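PDB 7CFB: FI20010p1 from Drosophila melanogaster, which probably acts in piRNA-guided gene silencing, where its extended Tudor domain is thought to help assemble the piRNA amplification complex. Local coordinates for residues Asp74-Val79 against Asp147-Leu152; Leu80-Pro85 against Asn107-Ile112; Leu86-Gln91 against Asn139-Lys144; Phe99-Ser104 against Leu236-Lys241. One frame throughout, in Å; residues are numbered along the deposited sequence.

Contact 1 of 4, residues Asp74-Val79 against Asp147-Leu152; sequences DRIKKV and DDIKRL
R75 of helix 74-80 lies across D148 and I149 of helix 147-150, and so joins two short helices that flank the sheet of this Tudor domain, a member of the SH3 clan. At the root of the side chain, R75 CB rests on I149 CD1 at 3.5 Å. CG and CD then pass near the D148 carboxylate, CG lying 3.7 Å from D148 OD2. Bends at chi2 (-95°), which places CD, and at chi3, which places NE, turn the chain toward D148; the guanidinium meets the carboxylate side-on. NE donates to D148 OD2 on its syn lone pair at 2.8 Å, while NH2 reaches D148 OD1 at 2.9 Å in a nearly straight bond. The two groups are nearly coplanar (23°). I149 CD1 also lies over one face of the guanidinium, displaced toward its rim. An alanine here would probably leave the D148 carboxylate without its charged mate and uncover the flank of I149 that the guanidinium overlies. Beneath the ion pair the contact is apolar. I76 and L152 slide past each other in opposite directions, I76 CG1 meeting L152 CD1 at 3.8 Å, and I76 also packs on R111 of strand 108-117. One helical turn after R75, V79 CG2 touches the same I149 CD1 at 3.7 Å.

Contact 2 of 4, residues Leu80-Pro85 against Asn107-Ile112; sequences LQRQLP and NIITRI
At R82 the backbone takes a positive phi (61°), CB points toward segment 107-112, and a bend at chi3 (77°) sets NE against I109 CD1, 3.6 Å away. From there NH1 donates to N107 OD1 at 3.1 Å. The bond is nearly straight and lies in both the guanidinium plane and the carbonyl plane, although the guanidinium and the amide themselves stand 81° apart, one flat group crossing the other. The R82 CD methylene sits 3.3 Å from the same N107 oxygen, so OD1 is approached by both the arm and the tip of the arginine. The backbone angle also matters to the helix: R82 is the C-prime residue of a Schellman motif, with Q83 N bonded to K78 O and R82 N to V79 O, which ends the helix. L80, in the last turn, is joined to the strand through its backbone. I109 N donates to L80 O at 3.2 Å, I108 CA makes a CA-H...O contact with that same oxygen, and L80 CA returns one to I109 O at 3.1 Å. On the other side of the strand from I109, L80 and I108 lie side by side and point the same way, L80 CD2 being 4.0 Å from I108 CB. N107 and I108 both face D103 in a G1 beta bulge at the start of strand 108-117. Helix 215-228 packs against L80 through I224 and against I108 through E223, while I109 is received by V79 of helix 74-80 and by A100 and L102 of strand 99-103.

Contact 3 of 4, residues Leu86-Gln91 against Asn139-Lys144; sequences LQELDQ and NETIFK
F143 packs against both L86 and E88, and this is the close part of the contact. Its CB meets L86 CB at 3.6 Å, the side chains crossing at about a right angle. CG lies anti to the carbonyl carbon (chi1 -49°), and chi2 (-81°) turns the ring edge to the Q87-E88 peptide, whose Q87 C and E88 N lie near the ring plane; CD1 comes within 3.5 Å of E88 CA. L102 of adjacent strand 99-103 and I109 of strand 108-117 beyond it touch the same phenylalanine. An alanine here would probably open a gap beside the E88 backbone and deprive I109 and L102 of the ring they pack on, though the CB contact with L86 would stay. Two backbone bonds flank this packing: K144 N to Q87 O at 3.0 Å and L89 N to I142 O at 2.8 Å. E88 CG also lies 3.4 Å from I142 O. On the sheet face away from the F143 ring, L89 CB lies 3.8 Å from I142 CD1, and L89 CD2 reaches the base of K144.

Toward solvent the fit is slacker. A water accepts from Q87 N and donates to K144 O, 2.8 Å from each, linking the strands. Further along, the E88 carboxylate lies only loosely beside T141 CG2, 4.1 Å from E88 OE2. Another water accepts from I142 N. The strands meet at 124°, well short of a flat antiparallel pair. Such pairing is that of a short, twisted outermost strand, 87-89, added to the antiparallel sheet of the Tudor domain through strand 142-144.

Contact 4 of 4, residues Phe99-Ser104 against Leu236-Lys241; sequences FAVLDS and LGFRPK
S104 points its hydroxyl at two successive carbonyls near the C terminus, with OG 2.7 Å from R239 O and 2.9 Å from P240 O. The side chain holds OG between the backbone N and the carbonyl carbon (chi1 69°), and from there it can reach both. Both carbonyls compete for the one hydroxyl proton, which may be shared between them. R239 O has a further donor in a water that gives it a hydrogen bond at 3.1 Å and also donates to L102 O, linking strand 99-103 to the tail through solvent. K241 N, in turn, is bonded to T141 OG1, and the R239 guanidinium pairs with D230 and not with the strand.

F238 makes the apolar half of the contact. D103 CB lies over one face of its ring, 3.9 Å from the centroid and 24° off the normal, a CH-pi contact displaced toward the CD1-CE1 rim. The D103 carboxylate is inclined 26° to the ring, its OD2 3.6 Å from F238 CE1. That carboxylate has its own partners: S227 OG bonds to OD2 and N106 N to OD1. At the ring edge, V101 CG1 meets F238 CD2 at 3.8 Å, and T110 of the next strand also touches the phenylalanine.

No salt bridge crosses between the two segments. The tail is held by one buried aromatic ring and by main-chain carbonyls that face the S104 hydroxyl and, for R239 O, a donating water, so that between these two segments the polar part rests on main-chain carbonyls rather than on an ion pair.

Of the contacting segments, helix 74-80 comes first along the chain, and contact 1 closes the longest loop within the Tudor range by bringing it to helix 147-150. Contacts 2 and 3 both fall within that loop. Contact 2 joins the end of the helix to strand 108-117, and contact 3 pairs the following strand 87-89 with 142-144; the two cross along the chain. F143 and I109 meet where they adjoin. Contact 4 starts from strand 99-103, which lies between 108-117 and 142-144 in the sheet, and crosses the other three because its partner is the C-terminal tail. Together they tie the flanking helices, the antiparallel sheet and the chain end into one unit.

Contact 1 of 4, residues Asp74-Val79 against Asp147-Leu152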
# COMPACT_ATOMS: atom_id res chain seq x y z
N ASP A 74 10.45 2.66 -9.48
CA ASP A 74 10.82 1.43 -10.23
C ASP A 74 11.37 0.34 -9.30
O ASP A 74 10.98 -0.78 -9.50
CB ASP A 74 11.81 1.75 -11.35
CG ASP A 74 12.04 0.58 -12.29
OD1 ASP A 74 11.20 0.35 -13.13
OD2 ASP A 74 13.05 -0.11 -12.12
N ARG A 75 12.16 0.68 -8.31
CA ARG A 75 12.71 -0.37 -7.41
C ARG A 75 11.59 -1.09 -6.66
O ARG A 75 11.74 -2.28 -6.45
CB ARG A 75 13.80 0.20 -6.51
CG ARG A 75 15.02 0.68 -7.27
CD ARG A 75 16.10 -0.37 -7.35
NE ARG A 75 16.78 -0.55 -6.10
CZ ARG A 75 17.59 -1.55 -5.87
NH1 ARG A 75 17.77 -2.45 -6.80
NH2 ARG A 75 18.21 -1.65 -4.72
N ILE A 76 10.55 -0.38 -6.24
CA ILE A 76 9.40 -1.01 -5.55
C ILE A 76 8.73 -1.96 -6.53
O ILE A 76 8.44 -3.05 -6.15
CB ILE A 76 8.40 0.04 -5.03
CG1 ILE A 76 9.06 1.07 -4.11
CG2 ILE A 76 7.21 -0.64 -4.40
CD1 ILE A 76 8.28 2.34 -4.00
N LYS A 77 8.58 -1.53 -7.77
CA LYS A 77 7.93 -2.37 -8.81
C LYS A 77 8.75 -3.65 -8.99
O LYS A 77 8.17 -4.69 -9.07
CB LYS A 77 7.83 -1.59 -10.11
CG LYS A 77 7.04 -0.29 -10.03
CD LYS A 77 6.73 0.25 -11.39
CE LYS A 77 6.99 1.73 -11.54
NZ LYS A 77 6.29 2.30 -12.70
N LYS A 78 10.07 -3.55 -9.02
CA LYS A 78 10.95 -4.72 -9.18
C LYS A 78 10.78 -5.68 -8.01
O LYS A 78 10.77 -6.86 -8.24
CB LYS A 78 12.41 -4.29 -9.32
CG LYS A 78 12.84 -3.83 -10.70
CD LYS A 78 14.33 -3.64 -10.74
CE LYS A 78 14.84 -2.79 -11.88
NZ LYS A 78 14.04 -2.96 -13.11
N VAL A 79 10.69 -5.18 -6.79
CA VAL A 79 10.46 -6.06 -5.61
C VAL A 79 9.08 -6.71 -5.72
O VAL A 79 8.96 -7.88 -5.48
CB VAL A 79 10.55 -5.27 -4.30
CG1 VAL A 79 9.92 -6.02 -3.14
CG2 VAL A 79 11.98 -4.90 -3.98
N ASP A 147 18.14 -0.43 1.59
CA ASP A 147 17.90 0.92 2.14
C ASP A 147 17.29 1.88 1.13
O ASP A 147 16.42 2.61 1.53
CB ASP A 147 19.20 1.46 2.72
CG ASP A 147 18.99 2.67 3.60
OD1 ASP A 147 18.77 2.49 4.78
OD2 ASP A 147 19.07 3.74 3.07
N ASP A 148 17.69 1.85 -0.13
CA ASP A 148 17.07 2.78 -1.10
C ASP A 148 15.58 2.49 -1.23
O ASP A 148 14.83 3.43 -1.30
CB ASP A 148 17.84 2.78 -2.42
CG ASP A 148 17.69 1.52 -3.24
OD1 ASP A 148 18.09 0.48 -2.76
OD2 ASP A 148 17.11 1.58 -4.29
N ILE A 149 15.17 1.23 -1.28
CA ILE A 149 13.74 0.86 -1.44
C ILE A 149 12.98 1.22 -0.18
O ILE A 149 11.92 1.74 -0.26
CB ILE A 149 13.62 -0.62 -1.83
CG1 ILE A 149 14.67 -0.97 -2.88
CG2 ILE A 149 12.21 -0.92 -2.30
CD1 ILE A 149 14.25 -1.99 -3.87
N LYS A 150 13.61 0.97 0.95
CA LYS A 150 13.00 1.22 2.25
C LYS A 150 12.65 2.71 2.36
O LYS A 150 11.59 3.00 2.83
CB LYS A 150 13.98 0.74 3.31
CG LYS A 150 13.60 0.98 4.76
CD LYS A 150 14.27 0.06 5.72
CE LYS A 150 15.06 0.81 6.77
NZ LYS A 150 15.28 0.01 7.99
N ARG A 151 13.53 3.58 1.87
CA ARG A 151 13.42 5.05 2.00
C ARG A 151 12.52 5.69 0.95
O ARG A 151 12.30 6.86 1.06
CB ARG A 151 14.81 5.68 2.01
CG ARG A 151 15.56 5.50 3.32
CD ARG A 151 16.99 5.95 3.19
NE ARG A 151 17.77 5.72 4.38
CZ ARG A 151 17.80 6.52 5.41
NH1 ARG A 151 17.08 7.62 5.42
NH2 ARG A 151 18.55 6.21 6.45
N LEU A 152 12.03 4.94 -0.03
CA LEU A 152 11.17 5.53 -1.08
C LEU A 152 9.80 5.94 -0.52
O LEU A 152 9.31 5.28 0.35
CB LEU A 152 11.04 4.55 -2.24
CG LEU A 152 12.28 4.46 -3.11
CD1 LEU A 152 12.16 3.29 -4.07
CD2 LEU A 152 12.50 5.75 -3.88

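Contact 2 of 4, residues Leu80-Pro85 against Asn107-Ile112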
# COMPACT_ATOMS: atom_id res chain seq x y z
N LEU A 80 8.09 -5.94 -6.14
CA LEU A 80 6.71 -6.45 -6.20
C LEU A 80 6.60 -7.63 -7.17
O LEU A 80 6.02 -8.59 -6.80
CB LEU A 80 5.77 -5.31 -6.57
CG LEU A 80 4.31 -5.61 -6.26
CD1 LEU A 80 3.60 -4.39 -5.72
CD2 LEU A 80 3.61 -6.16 -7.47
N GLN A 81 7.28 -7.56 -8.29
CA GLN A 81 7.22 -8.61 -9.34
C GLN A 81 8.28 -9.70 -9.13
O GLN A 81 8.55 -10.44 -10.05
CB GLN A 81 7.22 -7.96 -10.71
CG GLN A 81 5.94 -7.19 -10.96
CD GLN A 81 6.05 -6.38 -12.22
OE1 GLN A 81 5.47 -6.71 -13.23
NE2 GLN A 81 6.81 -5.31 -12.17
N ARG A 82 8.92 -9.71 -7.97
CA ARG A 82 9.93 -10.71 -7.55
C ARG A 82 11.12 -10.71 -8.51
O ARG A 82 11.62 -11.76 -8.78
CB ARG A 82 9.27 -12.08 -7.40
CG ARG A 82 8.26 -12.15 -6.27
CD ARG A 82 8.10 -13.50 -5.62
NE ARG A 82 9.19 -13.78 -4.72
CZ ARG A 82 9.36 -14.93 -4.10
NH1 ARG A 82 8.50 -15.91 -4.27
NH2 ARG A 82 10.38 -15.08 -3.28
N GLN A 83 11.51 -9.54 -8.99
CA GLN A 83 12.66 -9.37 -9.90
C GLN A 83 13.93 -9.08 -9.09
O GLN A 83 14.94 -8.94 -9.70
CB GLN A 83 12.36 -8.31 -10.95
CG GLN A 83 11.22 -8.67 -11.88
CD GLN A 83 10.80 -7.53 -12.77
OE1 GLN A 83 11.27 -6.42 -12.65
NE2 GLN A 83 9.86 -7.80 -13.65
N LEU A 84 13.83 -8.93 -7.77
CA LEU A 84 15.02 -8.70 -6.91
C LEU A 84 15.00 -9.65 -5.72
O LEU A 84 14.00 -9.72 -5.07
CB LEU A 84 15.07 -7.28 -6.37
CG LEU A 84 15.12 -6.12 -7.35
CD1 LEU A 84 15.19 -4.83 -6.57
CD2 LEU A 84 16.32 -6.21 -8.26
N PRO A 85 16.08 -10.38 -5.41
CA PRO A 85 16.11 -11.20 -4.22
C PRO A 85 16.19 -10.32 -2.97
O PRO A 85 16.73 -9.27 -3.03
CB PRO A 85 17.38 -12.02 -4.39
CG PRO A 85 18.21 -11.23 -5.32
CD PRO A 85 17.26 -10.50 -6.22
N ASN A 107 2.00 -14.62 -5.51
CA ASN A 107 3.42 -14.39 -5.87
C ASN A 107 3.83 -12.92 -6.02
O ASN A 107 4.49 -12.61 -6.99
CB ASN A 107 3.81 -15.26 -7.07
CG ASN A 107 5.26 -15.69 -7.01
OD1 ASN A 107 5.83 -15.81 -5.93
ND2 ASN A 107 5.86 -15.86 -8.16
N ILE A 108 3.44 -12.04 -5.11
CA ILE A 108 3.93 -10.64 -5.17
C ILE A 108 4.49 -10.25 -3.80
O ILE A 108 4.14 -10.88 -2.84
CB ILE A 108 2.88 -9.63 -5.65
CG1 ILE A 108 1.83 -9.32 -4.59
CG2 ILE A 108 2.26 -10.06 -6.96
CD1 ILE A 108 1.20 -7.99 -4.78
N ILE A 109 5.40 -9.30 -3.77
CA ILE A 109 5.99 -8.85 -2.49
C ILE A 109 5.73 -7.35 -2.35
O ILE A 109 6.18 -6.60 -3.19
CB ILE A 109 7.47 -9.21 -2.43
CG1 ILE A 109 7.68 -10.73 -2.42
CG2 ILE A 109 8.14 -8.54 -1.26
CD1 ILE A 109 9.12 -11.12 -2.36
N THR A 110 5.08 -6.96 -1.26
CA THR A 110 4.69 -5.55 -1.09
C THR A 110 5.27 -4.95 0.19
O THR A 110 5.50 -5.69 1.11
CB THR A 110 3.17 -5.45 -1.11
OG1 THR A 110 2.77 -4.11 -1.38
CG2 THR A 110 2.53 -5.96 0.15
N ARG A 111 5.45 -3.63 0.21
CA ARG A 111 6.00 -2.88 1.36
C ARG A 111 4.95 -2.82 2.45
O ARG A 111 3.81 -2.66 2.14
CB ARG A 111 6.57 -1.52 0.94
CG ARG A 111 7.63 -1.60 -0.13
CD ARG A 111 8.48 -0.36 -0.18
NE ARG A 111 7.67 0.77 -0.58
CZ ARG A 111 7.98 2.02 -0.38
NH1 ARG A 111 9.10 2.36 0.21
NH2 ARG A 111 7.15 2.95 -0.76
N ILE A 112 5.38 -2.95 3.68
CA ILE A 112 4.48 -3.05 4.85
C ILE A 112 5.14 -2.41 6.06
O ILE A 112 6.35 -2.36 6.10
CB ILE A 112 4.20 -4.54 5.10
CG1 ILE A 112 3.10 -4.80 6.13
CG2 ILE A 112 5.47 -5.31 5.39
CD1 ILE A 112 2.85 -6.23 6.46

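Contact 3 of 4, residues Leu86-Gln91 against Asn139-Lys144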
# COMPACT_ATOMS: atom_id res chain seq x y z
N LEU A 86 15.63 -10.79 -1.87
CA LEU A 86 15.64 -10.05 -0.60
C LEU A 86 16.02 -10.99 0.53
O LEU A 86 15.81 -12.15 0.41
CB LEU A 86 14.24 -9.48 -0.33
CG LEU A 86 13.71 -8.41 -1.27
CD1 LEU A 86 12.30 -8.06 -0.89
CD2 LEU A 86 14.57 -7.18 -1.20
N GLN A 87 16.60 -10.46 1.59
CA GLN A 87 16.98 -11.27 2.75
C GLN A 87 15.72 -11.56 3.56
O GLN A 87 15.09 -10.64 4.00
CB GLN A 87 17.96 -10.46 3.57
CG GLN A 87 18.30 -11.07 4.91
CD GLN A 87 19.08 -12.35 4.74
OE1 GLN A 87 18.55 -13.44 4.78
NE2 GLN A 87 20.37 -12.20 4.53
N GLU A 88 15.38 -12.82 3.73
CA GLU A 88 14.21 -13.19 4.56
C GLU A 88 14.53 -12.82 6.01
O GLU A 88 15.67 -12.85 6.37
CB GLU A 88 13.83 -14.64 4.33
CG GLU A 88 12.55 -15.06 5.02
CD GLU A 88 12.08 -16.48 4.77
OE1 GLU A 88 12.46 -17.08 3.76
OE2 GLU A 88 11.32 -16.97 5.58
N LEU A 89 13.51 -12.46 6.77
CA LEU A 89 13.68 -12.02 8.17
C LEU A 89 12.97 -12.98 9.12
O LEU A 89 12.02 -13.57 8.73
CB LEU A 89 13.02 -10.65 8.31
CG LEU A 89 13.79 -9.46 7.77
CD1 LEU A 89 13.00 -8.19 8.02
CD2 LEU A 89 15.15 -9.35 8.42
N ASP A 90 13.50 -13.12 10.32
CA ASP A 90 12.84 -13.93 11.38
C ASP A 90 12.50 -13.01 12.55
O ASP A 90 11.87 -13.45 13.45
CB ASP A 90 13.65 -15.16 11.74
CG ASP A 90 13.21 -16.36 10.91
OD1 ASP A 90 12.16 -16.94 11.24
OD2 ASP A 90 13.90 -16.67 9.93
N GLN A 91 12.97 -11.76 12.51
CA GLN A 91 12.69 -10.78 13.60
C GLN A 91 11.87 -9.63 13.01
O GLN A 91 12.42 -8.89 12.17
CB GLN A 91 13.99 -10.28 14.22
CG GLN A 91 13.83 -9.01 15.03
CD GLN A 91 13.11 -9.25 16.34
OE1 GLN A 91 13.66 -9.82 17.28
NE2 GLN A 91 11.86 -8.82 16.40
N ASN A 139 2.99 -15.10 11.19
CA ASN A 139 3.48 -16.34 10.55
C ASN A 139 3.85 -16.04 9.10
O ASN A 139 4.24 -16.93 8.41
CB ASN A 139 2.39 -17.41 10.57
CG ASN A 139 1.18 -16.96 9.80
OD1 ASN A 139 1.07 -15.80 9.47
ND2 ASN A 139 0.27 -17.85 9.49
N GLU A 140 3.64 -14.79 8.66
CA GLU A 140 3.89 -14.37 7.25
C GLU A 140 5.38 -14.38 6.91
O GLU A 140 6.20 -14.07 7.80
CB GLU A 140 3.28 -12.99 7.00
CG GLU A 140 1.76 -12.98 7.05
CD GLU A 140 1.18 -12.72 8.43
OE1 GLU A 140 1.95 -12.69 9.40
OE2 GLU A 140 -0.06 -12.56 8.52
N THR A 141 5.71 -14.72 5.66
CA THR A 141 7.09 -14.73 5.15
C THR A 141 7.45 -13.27 4.87
O THR A 141 6.83 -12.69 4.01
CB THR A 141 7.15 -15.50 3.83
OG1 THR A 141 6.92 -16.85 4.17
CG2 THR A 141 8.48 -15.36 3.14
N ILE A 142 8.45 -12.75 5.56
CA ILE A 142 8.81 -11.31 5.46
C ILE A 142 10.28 -11.13 5.11
O ILE A 142 11.07 -12.00 5.42
CB ILE A 142 8.44 -10.59 6.76
CG1 ILE A 142 9.25 -11.10 7.95
CG2 ILE A 142 6.96 -10.68 7.02
CD1 ILE A 142 9.38 -10.11 9.04
N PHE A 143 10.60 -10.00 4.51
CA PHE A 143 11.97 -9.68 4.07
C PHE A 143 12.36 -8.25 4.40
O PHE A 143 11.50 -7.41 4.59
CB PHE A 143 12.06 -9.76 2.56
CG PHE A 143 11.49 -11.01 1.96
CD1 PHE A 143 12.21 -12.17 1.93
CD2 PHE A 143 10.21 -11.01 1.44
CE1 PHE A 143 11.68 -13.31 1.37
CE2 PHE A 143 9.67 -12.15 0.88
CZ PHE A 143 10.42 -13.29 0.83
N LYS A 144 13.67 -8.05 4.47
CA LYS A 144 14.33 -6.75 4.65
C LYS A 144 14.48 -6.09 3.29
O LYS A 144 14.75 -6.75 2.33
CB LYS A 144 15.71 -6.95 5.27
CG LYS A 144 16.43 -5.67 5.64
CD LYS A 144 17.90 -5.75 5.41
CE LYS A 144 18.68 -5.77 6.69
NZ LYS A 144 18.86 -4.39 7.21
O HOH W 1 17.27 -7.73 1.55
O HOH W 2 10.30 -14.49 7.25

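Contact 4 of 4, residues Phe99-Ser104 against Leu236-Lys241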
# COMPACT_ATOMS: atom_id res chain seq x y z
N PHE A 99 9.33 -2.66 5.75
CA PHE A 99 9.87 -3.96 5.30
C PHE A 99 8.97 -4.52 4.20
O PHE A 99 8.14 -3.80 3.69
CB PHE A 99 10.15 -4.89 6.47
CG PHE A 99 8.96 -5.33 7.27
CD1 PHE A 99 8.41 -4.51 8.24
CD2 PHE A 99 8.40 -6.57 7.07
CE1 PHE A 99 7.33 -4.94 8.99
CE2 PHE A 99 7.32 -6.99 7.81
CZ PHE A 99 6.79 -6.17 8.77
N ALA A 100 9.19 -5.77 3.83
CA ALA A 100 8.40 -6.39 2.75
C ALA A 100 7.73 -7.67 3.23
O ALA A 100 8.24 -8.32 4.11
CB ALA A 100 9.28 -6.62 1.56
N VAL A 101 6.56 -7.94 2.67
CA VAL A 101 5.79 -9.16 2.99
C VAL A 101 5.45 -9.87 1.69
O VAL A 101 5.19 -9.23 0.72
CB VAL A 101 4.57 -8.87 3.87
CG1 VAL A 101 3.60 -7.90 3.23
CG2 VAL A 101 3.87 -10.13 4.32
N LEU A 102 5.50 -11.18 1.72
CA LEU A 102 5.21 -11.98 0.52
C LEU A 102 3.76 -12.44 0.53
O LEU A 102 3.32 -12.93 1.52
CB LEU A 102 6.16 -13.18 0.48
CG LEU A 102 5.76 -14.26 -0.51
CD1 LEU A 102 6.03 -13.84 -1.93
CD2 LEU A 102 6.44 -15.56 -0.20
N ASP A 103 3.06 -12.16 -0.54
CA ASP A 103 1.74 -12.77 -0.78
C ASP A 103 2.11 -14.04 -1.54
O ASP A 103 2.42 -13.93 -2.69
CB ASP A 103 0.82 -11.85 -1.57
CG ASP A 103 -0.46 -12.53 -2.00
OD1 ASP A 103 -0.55 -13.71 -1.80
OD2 ASP A 103 -1.33 -11.86 -2.49
N SER A 104 2.21 -15.17 -0.84
CA SER A 104 2.67 -16.44 -1.46
C SER A 104 1.69 -16.99 -2.50
O SER A 104 2.15 -17.43 -3.52
CB SER A 104 3.17 -17.45 -0.49
OG SER A 104 2.14 -17.96 0.31
N LEU A 236 -8.04 -14.25 5.57
CA LEU A 236 -6.74 -14.77 6.06
C LEU A 236 -5.56 -13.80 5.89
O LEU A 236 -4.49 -14.15 6.28
CB LEU A 236 -6.44 -16.05 5.29
CG LEU A 236 -7.43 -17.20 5.48
CD1 LEU A 236 -7.14 -18.32 4.49
CD2 LEU A 236 -7.38 -17.70 6.90
N GLY A 237 -5.75 -12.63 5.31
CA GLY A 237 -4.60 -11.77 5.05
C GLY A 237 -3.65 -12.41 4.07
O GLY A 237 -4.10 -13.03 3.15
N PHE A 238 -2.35 -12.25 4.24
CA PHE A 238 -1.39 -12.86 3.29
C PHE A 238 -1.00 -14.23 3.82
O PHE A 238 -0.77 -14.36 4.96
CB PHE A 238 -0.18 -11.97 3.05
CG PHE A 238 -0.41 -10.78 2.17
CD1 PHE A 238 -1.34 -10.80 1.15
CD2 PHE A 238 0.31 -9.63 2.36
CE1 PHE A 238 -1.53 -9.69 0.35
CE2 PHE A 238 0.11 -8.52 1.56
CZ PHE A 238 -0.80 -8.56 0.55
N ARG A 239 -0.94 -15.22 2.96
CA ARG A 239 -0.64 -16.58 3.44
C ARG A 239 0.84 -16.86 3.39
O ARG A 239 1.48 -16.50 2.44
CB ARG A 239 -1.49 -17.61 2.71
CG ARG A 239 -2.85 -17.75 3.35
CD ARG A 239 -3.86 -17.12 2.45
NE ARG A 239 -4.39 -18.12 1.55
CZ ARG A 239 -5.07 -17.84 0.48
NH1 ARG A 239 -5.30 -16.59 0.16
NH2 ARG A 239 -5.54 -18.81 -0.27
N PRO A 240 1.38 -17.58 4.37
CA PRO A 240 2.79 -17.87 4.43
C PRO A 240 3.31 -18.88 3.42
O PRO A 240 2.55 -19.48 2.72
CB PRO A 240 2.96 -18.52 5.79
CG PRO A 240 1.73 -18.18 6.53
CD PRO A 240 0.66 -18.15 5.47
N LYS A 241 4.64 -19.05 3.38
CA LYS A 241 5.29 -20.01 2.45
C LYS A 241 5.01 -19.58 1.01
O LYS A 241 5.98 -19.19 0.33
CB LYS A 241 4.79 -21.43 2.71
CG LYS A 241 3.48 -21.80 2.03
CD LYS A 241 2.96 -23.17 2.41
CE LYS A 241 1.57 -23.44 1.89
NZ LYS A 241 1.50 -23.32 0.41
O HOH W 3 3.47 -14.35 3.56